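Local structure of methyltransferase FkbM (Methylobacillus flagellatus KT, 2PY6) at residues 326-329 and 330-334. The protein probably transfers methyl groups, as a member of the FkbM methyltransferase family with a Rossmann-like domain. Sequence-based numbering, arbitrary orientation.
Sequences RPID and DIIDD
Bent at chi3 (62°), the side chain of Arg326 runs forward alongside the turn 328-331, over Ile331, to meet Asp330, whose CG, anti to the backbone N (chi1 -166°), turns the carboxylate toward the guanidinium. The salt bridge runs from Arg326 NH2 to Asp330 OD2 at 3.0 Å and is nearly straight. OD2 lies in the guanidinium plane but is approached from above the carboxylate, the two planes standing 84° apart. A water accepts from Arg326 NE and donates to the same OD2; another links Arg326 NH1 to Ile331 O, 2.7 Å from that oxygen. Ile331 CG1 lies under one face of the guanidinium, towards its rim, and also packs 3.7 Å from Arg326 CB. A methionine in place of Arg326 would probably leave the Asp330 carboxylate without its cationic mate and both waters without their arginine donors. At the N-cap, Pro327 O accepts from both Asp330 N (3.0 Å) and Ile331 N (3.1 Å). Ile332 N closes the single turn on Ile328 O at 3.1 Å, while Ile328 CG2 touches Ile332 CD1. The turn follows strand 322-326: the Asp329 carboxylate accepts from the backbone N of Arg356 (at OD2) and of Ala357 (at OD1) at the start of helix 355-361, and Ile328 and Ile332 pack on strands 229-233 and 254-258 of the Rossmann-like sheet, Ile331 on 254-258.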
ATOM      1  N   ARG A 326      -9.536  39.123 -12.843  1.00 23.09           N
ATOM      2  CA  ARG A 326      -8.921  40.054 -13.751  1.00 23.36           C
ATOM      3  C   ARG A 326      -8.952  39.442 -15.130  1.00 22.70           C
ATOM      4  O   ARG A 326      -8.998  38.209 -15.232  1.00 24.15           O
ATOM      5  CB  ARG A 326      -7.459  40.215 -13.353  1.00 24.70           C
ATOM      6  CG  ARG A 326      -7.233  40.732 -11.910  1.00 25.96           C
ATOM      7  CD  ARG A 326      -5.739  40.830 -11.650  1.00 26.97           C
ATOM      8  NE  ARG A 326      -5.112  41.785 -12.555  1.00 29.54           N
ATOM      9  CZ  ARG A 326      -3.808  41.849 -12.808  1.00 26.09           C
ATOM     10  NH1 ARG A 326      -2.955  41.017 -12.254  1.00 26.52           N
ATOM     11  NH2 ARG A 326      -3.364  42.769 -13.642  1.00 35.02           N
ATOM     12  N   PRO A 327      -8.937  40.281 -16.189  1.00 22.76           N
ATOM     13  CA  PRO A 327      -8.828  39.736 -17.529  1.00 28.18           C
ATOM     14  C   PRO A 327      -7.379  39.349 -17.853  1.00 27.14           C
ATOM     15  O   PRO A 327      -6.458  40.023 -17.405  1.00 23.54           O
ATOM     16  CB  PRO A 327      -9.309  40.893 -18.428  1.00 25.93           C
ATOM     17  CG  PRO A 327      -8.928  42.095 -17.678  1.00 26.46           C
ATOM     18  CD  PRO A 327      -9.065  41.744 -16.217  1.00 23.87           C
ATOM     19  N   ILE A 328      -7.220  38.275 -18.622  1.00 28.70           N
ATOM     20  CA  ILE A 328      -5.902  37.769 -19.074  1.00 29.13           C
ATOM     21  C   ILE A 328      -5.031  38.841 -19.741  1.00 27.90           C
ATOM     22  O   ILE A 328      -3.840  38.904 -19.469  1.00 27.17           O
ATOM     23  CB  ILE A 328      -6.082  36.547 -20.027  1.00 31.54           C
ATOM     24  CG1 ILE A 328      -6.488  35.326 -19.206  1.00 25.98           C
ATOM     25  CG2 ILE A 328      -4.777  36.205 -20.791  1.00 28.48           C
ATOM     26  CD1 ILE A 328      -7.159  34.221 -19.982  1.00 28.39           C
ATOM     27  N   ASP A 329      -5.637  39.652 -20.609  1.00 24.87           N
ATOM     28  CA  ASP A 329      -4.965  40.734 -21.307  1.00 27.10           C
ATOM     29  C   ASP A 329      -4.309  41.719 -20.327  1.00 26.83           C
ATOM     30  O   ASP A 329      -3.319  42.331 -20.649  1.00 27.58           O
ATOM     31  CB  ASP A 329      -5.948  41.530 -22.189  1.00 23.21           C
ATOM     32  CG  ASP A 329      -6.408  40.778 -23.427  1.00 29.58           C
ATOM     33  OD1 ASP A 329      -5.690  39.890 -23.905  1.00 28.49           O
ATOM     34  OD2 ASP A 329      -7.487  41.121 -23.955  1.00 29.64           O
ATOM     35  N   ASP A 330      -4.878  41.899 -19.148  1.00 31.96           N
ATOM     36  CA  ASP A 330      -4.257  42.797 -18.110  1.00 31.19           C
ATOM     37  C   ASP A 330      -3.246  42.059 -17.222  1.00 25.66           C
ATOM     38  O   ASP A 330      -2.288  42.645 -16.760  1.00 26.94           O
ATOM     39  CB  ASP A 330      -5.312  43.511 -17.254  1.00 30.02           C
ATOM     40  CG  ASP A 330      -4.722  44.667 -16.442  1.00 33.19           C
ATOM     41  OD1 ASP A 330      -4.030  45.531 -17.024  1.00 39.37           O
ATOM     42  OD2 ASP A 330      -4.970  44.728 -15.223  1.00 31.45           O
ATOM     43  N   ILE A 331      -3.455  40.773 -16.995  1.00 29.74           N
ATOM     44  CA  ILE A 331      -2.560  39.962 -16.130  1.00 28.26           C
ATOM     45  C   ILE A 331      -1.180  39.769 -16.751  1.00 29.04           C
ATOM     46  O   ILE A 331      -0.153  39.887 -16.066  1.00 32.26           O
ATOM     47  CB  ILE A 331      -3.198  38.554 -15.833  1.00 29.64           C
ATOM     48  CG1 ILE A 331      -4.478  38.695 -15.004  1.00 27.21           C
ATOM     49  CG2 ILE A 331      -2.200  37.621 -15.111  1.00 29.31           C
ATOM     50  CD1 ILE A 331      -5.375  37.422 -14.948  1.00 26.37           C
ATOM     51  N   ILE A 332      -1.167  39.431 -18.039  1.00 27.43           N
ATOM     52  CA  ILE A 332       0.071  39.172 -18.781  1.00 27.16           C
ATOM     53  C   ILE A 332       0.700  40.458 -19.288  1.00 29.34           C
ATOM     54  O   ILE A 332       0.034  41.504 -19.319  1.00 26.55           O
ATOM     55  CB  ILE A 332      -0.146  38.150 -19.952  1.00 27.80           C
ATOM     56  CG1 ILE A 332      -0.980  38.708 -21.108  1.00 31.51           C
ATOM     57  CG2 ILE A 332      -0.747  36.846 -19.418  1.00 27.32           C
ATOM     58  CD1 ILE A 332      -1.316  37.657 -22.164  1.00 28.92           C
ATOM     59  N   ASP A 333       1.985  40.375 -19.662  1.00 28.01           N
ATOM     60  CA  ASP A 333       2.741  41.538 -20.107  1.00 31.76           C
ATOM     61  C   ASP A 333       3.471  41.293 -21.421  1.00 30.75           C
ATOM     62  O   ASP A 333       4.435  41.970 -21.715  1.00 31.02           O
ATOM     63  CB  ASP A 333       3.745  41.968 -19.025  1.00 30.42           C
ATOM     64  CG  ASP A 333       4.693  40.835 -18.621  1.00 35.68           C
ATOM     65  OD1 ASP A 333       4.593  39.697 -19.149  1.00 31.65           O
ATOM     66  OD2 ASP A 333       5.558  41.098 -17.775  1.00 31.84           O
ATOM     67  N   ASP A 334       2.987  40.339 -22.205  1.00 29.92           N
ATOM     68  CA  ASP A 334       3.597  40.003 -23.462  1.00 28.07           C
ATOM     69  C   ASP A 334       2.573  39.199 -24.250  1.00 31.36           C
ATOM     70  O   ASP A 334       1.564  38.722 -23.708  1.00 32.50           O
ATOM     71  CB  ASP A 334       4.882  39.200 -23.239  1.00 28.46           C
ATOM     72  CG  ASP A 334       5.821  39.208 -24.456  1.00 33.64           C
ATOM     73  OD1 ASP A 334       5.493  39.826 -25.492  1.00 29.34           O
ATOM     74  OD2 ASP A 334       6.899  38.589 -24.381  1.00 33.86           O
TER
HETATM   75  O   HOH W   1      -7.050  43.997 -13.699  1.00 22.77           O
HETATM   76  O   HOH W   2      -0.155  40.811 -13.518  1.00 31.84           O
HETATM   77  O   HOH W   3      -1.313  43.718 -20.489  1.00 38.78           O